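Local coordinates for uncharacterized protein (Sinorhizobium meliloti, PDB 3U5R) that is of unknown function but, as a thioredoxin-fold member of the AhpC/TSA family, may act as an antioxidant oxidoreductase, at residues S59-V64 with F147-R152; G86-Q91 with A181-L186. All blocks are in the same frame, centred on the assembly; numbering follows the deposited sequence.

Contact 1: S59-V64 with F147-R152; sequences SPALLV and FFLYDR
Leu-63 and Leu-149 face each other as a non-hydrogen-bonded antiparallel pair, CD1 of Leu-149 lying 4.1 Å from CB of Leu-63. With CG anti to the backbone N (chi1 177°), Leu-63 sends its CD1 back over the partner strand, 4.0 Å from CB of Phe-147, while its CD2 meets the Phe-147 ring obliquely. The other face of the sheet carries Leu-62, Val-64, Phe-148 and Tyr-150; there CG2 of Val-64 comes within 4.0 Å of CE2 of Tyr-150, and the edge of the Phe-148 ring is turned to Val-64 O. Two hydrogen-bonded pairs flank the leucines. Val-64 N gives an almost straight bond to Phe-148 O (2.9 Å, 173° at the hydrogen) and Val-64 O takes one from Phe-148 N; Leu-62 and Tyr-150 exchange the other two, Tyr-150 N reaching Leu-62 O at 2.8 Å. Beyond Ala-61 and Tyr-150 the chain is loop, and Arg-152 folds alongside Pro-60, laying one guanidinium face over CB of the proline, with NH1 3.5 Å away. The guanidinium of Arg-154 hydrogen-bonds to Ser-59 O and Asp-151 O, and Asp-151 OD1 accepts a bond from the backbone N of Arg-155. The chemistry thus grades from four buried backbone bonds, which fix the register of adjacent inner strands 61-66 and 146-150, to an outer end where arginine side chains pack on Pro-60 and bond to backbone carbonyls.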
loop_
_atom_site.group_PDB
_atom_site.type_symbol
_atom_site.label_atom_id
_atom_site.label_comp_id
_atom_site.label_asym_id
_atom_site.label_seq_id
_atom_site.Cartn_x
_atom_site.Cartn_y
_atom_site.Cartn_z
ATOM N N SER A 59 13.305 9.386 -3.134
ATOM C CA SER A 59 13.206 8.032 -3.642
ATOM C C SER A 59 12.592 8.054 -5.035
ATOM O O SER A 59 11.478 8.544 -5.195
ATOM C CB SER A 59 12.355 7.145 -2.731
ATOM O OG SER A 59 12.902 7.118 -1.422
ATOM N N PRO A 60 13.302 7.524 -6.060
ATOM C CA PRO A 60 12.724 7.536 -7.432
ATOM C C PRO A 60 11.449 6.714 -7.541
ATOM O O PRO A 60 10.547 7.072 -8.338
ATOM C CB PRO A 60 13.858 6.958 -8.319
ATOM C CG PRO A 60 14.779 6.156 -7.259
ATOM C CD PRO A 60 14.687 7.022 -6.023
ATOM N N ALA A 61 11.289 5.637 -6.743
ATOM C CA ALA A 61 9.991 4.946 -6.759
ATOM C C ALA A 61 9.261 5.086 -5.443
ATOM O O ALA A 61 9.894 4.983 -4.354
ATOM C CB ALA A 61 10.144 3.401 -7.125
ATOM N N LEU A 62 7.921 5.219 -5.502
ATOM C CA LEU A 62 7.139 5.363 -4.285
ATOM C C LEU A 62 5.920 4.461 -4.365
ATOM O O LEU A 62 5.103 4.557 -5.332
ATOM C CB LEU A 62 6.718 6.833 -4.023
ATOM C CG LEU A 62 5.583 6.976 -2.983
ATOM C CD1 LEU A 62 6.195 6.796 -1.562
ATOM C CD2 LEU A 62 4.897 8.362 -3.049
ATOM N N LEU A 63 5.810 3.542 -3.389
ATOM C CA LEU A 63 4.650 2.692 -3.284
ATOM C C LEU A 63 3.717 3.216 -2.168
ATOM O O LEU A 63 4.166 3.374 -1.011
ATOM C CB LEU A 63 5.058 1.244 -3.007
ATOM C CG LEU A 63 3.916 0.246 -2.801
ATOM C CD1 LEU A 63 3.073 0.128 -4.062
ATOM C CD2 LEU A 63 4.456 -1.113 -2.382
ATOM N N VAL A 64 2.428 3.432 -2.480
ATOM C CA VAL A 64 1.462 3.813 -1.484
ATOM C C VAL A 64 0.533 2.616 -1.389
ATOM O O VAL A 64 -0.051 2.194 -2.413
ATOM C CB VAL A 64 0.668 5.057 -1.876
ATOM C CG1 VAL A 64 -0.387 5.396 -0.750
ATOM C CG2 VAL A 64 1.617 6.247 -2.104
ATOM N N PHE A 147 -2.505 -1.439 -4.008
ATOM C CA PHE A 147 -1.156 -0.932 -4.228
ATOM C C PHE A 147 -1.062 0.061 -5.378
ATOM O O PHE A 147 -1.519 -0.241 -6.495
ATOM C CB PHE A 147 -0.231 -2.108 -4.588
ATOM C CG PHE A 147 -0.121 -3.159 -3.487
ATOM C CD1 PHE A 147 0.752 -2.948 -2.413
ATOM C CD2 PHE A 147 -0.843 -4.372 -3.556
ATOM C CE1 PHE A 147 0.888 -3.917 -1.396
ATOM C CE2 PHE A 147 -0.703 -5.347 -2.529
ATOM C CZ PHE A 147 0.161 -5.097 -1.443
ATOM N N PHE A 148 -0.438 1.222 -5.138
ATOM C CA PHE A 148 -0.280 2.237 -6.189
ATOM C C PHE A 148 1.221 2.543 -6.270
ATOM O O PHE A 148 1.785 3.070 -5.296
ATOM C CB PHE A 148 -1.017 3.544 -5.786
ATOM C CG PHE A 148 -2.540 3.443 -5.624
ATOM C CD1 PHE A 148 -3.139 2.859 -4.504
ATOM C CD2 PHE A 148 -3.392 4.037 -6.579
ATOM C CE1 PHE A 148 -4.522 2.785 -4.376
ATOM C CE2 PHE A 148 -4.765 4.024 -6.442
ATOM C CZ PHE A 148 -5.368 3.405 -5.339
ATOM N N LEU A 149 1.889 2.248 -7.396
ATOM C CA LEU A 149 3.278 2.533 -7.533
ATOM C C LEU A 149 3.460 3.781 -8.444
ATOM O O LEU A 149 2.908 3.785 -9.566
ATOM C CB LEU A 149 4.036 1.347 -8.199
ATOM C CG LEU A 149 5.567 1.483 -8.340
ATOM C CD1 LEU A 149 6.270 1.506 -6.929
ATOM C CD2 LEU A 149 6.042 0.339 -9.142
ATOM N N TYR A 150 4.294 4.725 -7.986
ATOM C CA TYR A 150 4.630 5.961 -8.697
ATOM C C TYR A 150 6.111 6.009 -9.065
ATOM O O TYR A 150 6.968 5.508 -8.315
ATOM C CB TYR A 150 4.307 7.168 -7.829
ATOM C CG TYR A 150 2.843 7.169 -7.506
ATOM C CD1 TYR A 150 1.922 7.738 -8.398
ATOM C CD2 TYR A 150 2.368 6.541 -6.323
ATOM C CE1 TYR A 150 0.560 7.742 -8.106
ATOM C CE2 TYR A 150 0.967 6.469 -6.048
ATOM C CZ TYR A 150 0.095 7.082 -6.953
ATOM O OH TYR A 150 -1.271 7.017 -6.717
ATOM N N ASP A 151 6.413 6.717 -10.156
ATOM C CA ASP A 151 7.785 6.941 -10.589
ATOM C C ASP A 151 8.332 8.208 -10.052
ATOM O O ASP A 151 7.747 8.839 -9.146
ATOM C CB ASP A 151 7.873 6.851 -12.134
ATOM C CG ASP A 151 7.093 8.014 -12.832
ATOM O OD1 ASP A 151 6.664 8.990 -12.150
ATOM O OD2 ASP A 151 6.930 7.928 -14.048
ATOM N N ARG A 152 9.446 8.613 -10.622
ATOM C CA ARG A 152 10.256 9.749 -10.170
ATOM C C ARG A 152 9.420 11.055 -10.194
ATOM O O ARG A 152 9.594 11.920 -9.335
ATOM C CB ARG A 152 11.505 9.950 -11.073
ATOM C CG ARG A 152 12.574 8.776 -11.136
ATOM C CD ARG A 152 14.084 9.289 -11.205
ATOM N NE ARG A 152 14.343 10.140 -10.005
ATOM C CZ ARG A 152 15.389 10.044 -9.176
ATOM N NH1 ARG A 152 16.359 9.173 -9.419
ATOM N NH2 ARG A 152 15.455 10.830 -8.098
#

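Contact 2: G86-Q91 with A181-L186; sequences GDYAGQ and AVDAVL
The Tyr-88 ring takes a methyl of Val-182 over one face and a carboxylate oxygen of Asp-183 at its edge. CG1 of Val-182 lies 4.0 Å from the centroid of the Tyr-88 ring and 24° off the ring normal, a CH-pi contact displaced toward the rim carbons CD1 and CE1. The valine's chi1 of 176° sets CG1 opposite the backbone N, and from there it reaches the ring face; the two side chains run past each other in opposite directions. At the phenol end, Tyr-88 OH donates a short hydrogen bond to Asp-183 OD1, 2.6 Å long. The oxygen lies in the plane of the ring, but the hydroxyl meets it from above the carboxylate plane, the two planes standing 51° apart. A phenylalanine in place of Tyr-88 would keep the face for Val-182 but would probably leave Asp-183 OD1 without its hydroxyl mate. Leu-186 extends the packing one turn on: its CD1 comes obliquely to the ring, 4.0 Å from CD1 of Tyr-88, and touches Gln-91 O at 3.4 Å. Nearby, Phe-84 meets the Tyr-88 ring within helix 78-88, and a salt bridge from Asp-87 to Arg-179 ties the same two helices together. The contact therefore joins the C-terminal end of helix 78-88 and the turn after it to the last turns of helix 176-186, whose inner face, with Ala-181 and Val-185, lies against strands 146-150 and 156-160.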
loop_
_atom_site.group_PDB
_atom_site.type_symbol
_atom_site.label_atom_id
_atom_site.label_comp_id
_atom_site.label_asym_id
_atom_site.label_seq_id
_atom_site.Cartn_x
_atom_site.Cartn_y
_atom_site.Cartn_z
ATOM N N GLY A 86 11.845 -4.101 2.850
ATOM C CA GLY A 86 13.238 -4.192 3.335
ATOM C C GLY A 86 14.214 -4.487 2.191
ATOM O O GLY A 86 15.284 -3.836 2.071
ATOM N N ASP A 87 13.859 -5.405 1.307
ATOM C CA ASP A 87 14.736 -5.768 0.211
ATOM C C ASP A 87 15.111 -4.516 -0.611
ATOM O O ASP A 87 16.198 -4.458 -1.141
ATOM C CB ASP A 87 14.034 -6.717 -0.779
ATOM C CG ASP A 87 14.055 -8.184 -0.350
ATOM O OD1 ASP A 87 14.776 -8.478 0.634
ATOM O OD2 ASP A 87 13.298 -9.005 -0.978
ATOM N N TYR A 88 14.144 -3.614 -0.826
ATOM C CA TYR A 88 14.357 -2.448 -1.706
ATOM C C TYR A 88 14.801 -1.175 -0.987
ATOM O O TYR A 88 15.073 -0.126 -1.644
ATOM C CB TYR A 88 13.071 -2.118 -2.487
ATOM C CG TYR A 88 12.901 -3.051 -3.666
ATOM C CD1 TYR A 88 13.570 -2.851 -4.862
ATOM C CD2 TYR A 88 12.115 -4.149 -3.549
ATOM C CE1 TYR A 88 13.404 -3.750 -5.947
ATOM C CE2 TYR A 88 11.927 -5.036 -4.599
ATOM C CZ TYR A 88 12.565 -4.852 -5.772
ATOM O OH TYR A 88 12.320 -5.780 -6.763
ATOM N N ALA A 89 14.834 -1.234 0.342
ATOM C CA ALA A 89 15.221 -0.033 1.135
ATOM C C ALA A 89 16.684 0.265 0.793
ATOM O O ALA A 89 17.568 -0.595 0.908
ATOM C CB ALA A 89 15.013 -0.267 2.708
ATOM N N GLY A 90 16.961 1.440 0.269
ATOM C CA GLY A 90 18.353 1.658 -0.137
ATOM C C GLY A 90 18.567 1.443 -1.624
ATOM O O GLY A 90 19.633 1.836 -2.130
ATOM N N GLN A 91 17.585 0.856 -2.342
ATOM C CA GLN A 91 17.682 0.713 -3.811
ATOM C C GLN A 91 16.887 1.832 -4.524
ATOM O O GLN A 91 16.983 1.980 -5.715
ATOM C CB GLN A 91 17.168 -0.615 -4.303
ATOM C CG GLN A 91 18.007 -1.732 -3.709
ATOM C CD GLN A 91 18.058 -2.876 -4.626
ATOM O OE1 GLN A 91 18.889 -2.908 -5.545
ATOM N NE2 GLN A 91 17.139 -3.824 -4.431
ATOM N N ALA A 181 7.483 -4.592 -11.420
ATOM C CA ALA A 181 7.130 -3.176 -11.656
ATOM C C ALA A 181 8.174 -2.214 -11.001
ATOM O O ALA A 181 8.690 -1.296 -11.644
ATOM C CB ALA A 181 5.714 -2.897 -11.112
ATOM N N VAL A 182 8.538 -2.470 -9.741
ATOM C CA VAL A 182 9.574 -1.667 -9.090
ATOM C C VAL A 182 10.921 -1.716 -9.822
ATOM O O VAL A 182 11.543 -0.655 -10.053
ATOM C CB VAL A 182 9.747 -2.067 -7.588
ATOM C CG1 VAL A 182 10.925 -1.246 -6.973
ATOM C CG2 VAL A 182 8.442 -1.763 -6.864
ATOM N N ASP A 183 11.351 -2.940 -10.207
ATOM C CA ASP A 183 12.592 -3.141 -10.940
ATOM C C ASP A 183 12.582 -2.296 -12.251
ATOM O O ASP A 183 13.571 -1.652 -12.572
ATOM C CB ASP A 183 12.756 -4.598 -11.338
ATOM C CG ASP A 183 13.127 -5.518 -10.121
ATOM O OD1 ASP A 183 13.427 -5.005 -9.018
ATOM O OD2 ASP A 183 13.148 -6.750 -10.277
ATOM N N ALA A 184 11.488 -2.373 -13.012
ATOM C CA ALA A 184 11.324 -1.633 -14.233
ATOM C C ALA A 184 11.468 -0.131 -13.911
ATOM O O ALA A 184 12.202 0.610 -14.617
ATOM C CB ALA A 184 9.911 -1.889 -14.807
ATOM N N VAL A 185 10.732 0.361 -12.921
ATOM C CA VAL A 185 10.838 1.804 -12.587
ATOM C C VAL A 185 12.291 2.163 -12.206
ATOM O O VAL A 185 12.848 3.192 -12.669
ATOM C CB VAL A 185 9.914 2.276 -11.399
ATOM C CG1 VAL A 185 10.261 3.737 -10.982
ATOM C CG2 VAL A 185 8.417 2.124 -11.759
ATOM N N LEU A 186 12.894 1.374 -11.322
ATOM C CA LEU A 186 14.198 1.760 -10.818
ATOM C C LEU A 186 15.240 1.710 -11.975
ATOM O O LEU A 186 16.174 2.500 -11.962
ATOM C CB LEU A 186 14.656 0.844 -9.664
ATOM C CG LEU A 186 13.896 0.982 -8.335
ATOM C CD1 LEU A 186 14.631 0.057 -7.344
ATOM C CD2 LEU A 186 13.887 2.472 -7.899
#

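How the contacts relate
Contact 1 lies within the central mixed sheet and contact 2 on the helices that pack against it, their centres about 9 Å apart. They touch directly: Ala-181 and Val-182 sit on Leu-149, Val-185 meets Ala-61, and Leu-186 reaches Pro-60. Along the chain the segments alternate, strand 61-66 first, then the end of helix 78-88, strand 146-150 and finally helix 176-186. Each contact thus pairs an early part of the chain with a late one. Helix 176-186 packs on both strands of contact 1 while joining helix 78-88 in contact 2, so it links the buried sheet to a partly buried helix-helix contact, consistent with a thioredoxin-like fold.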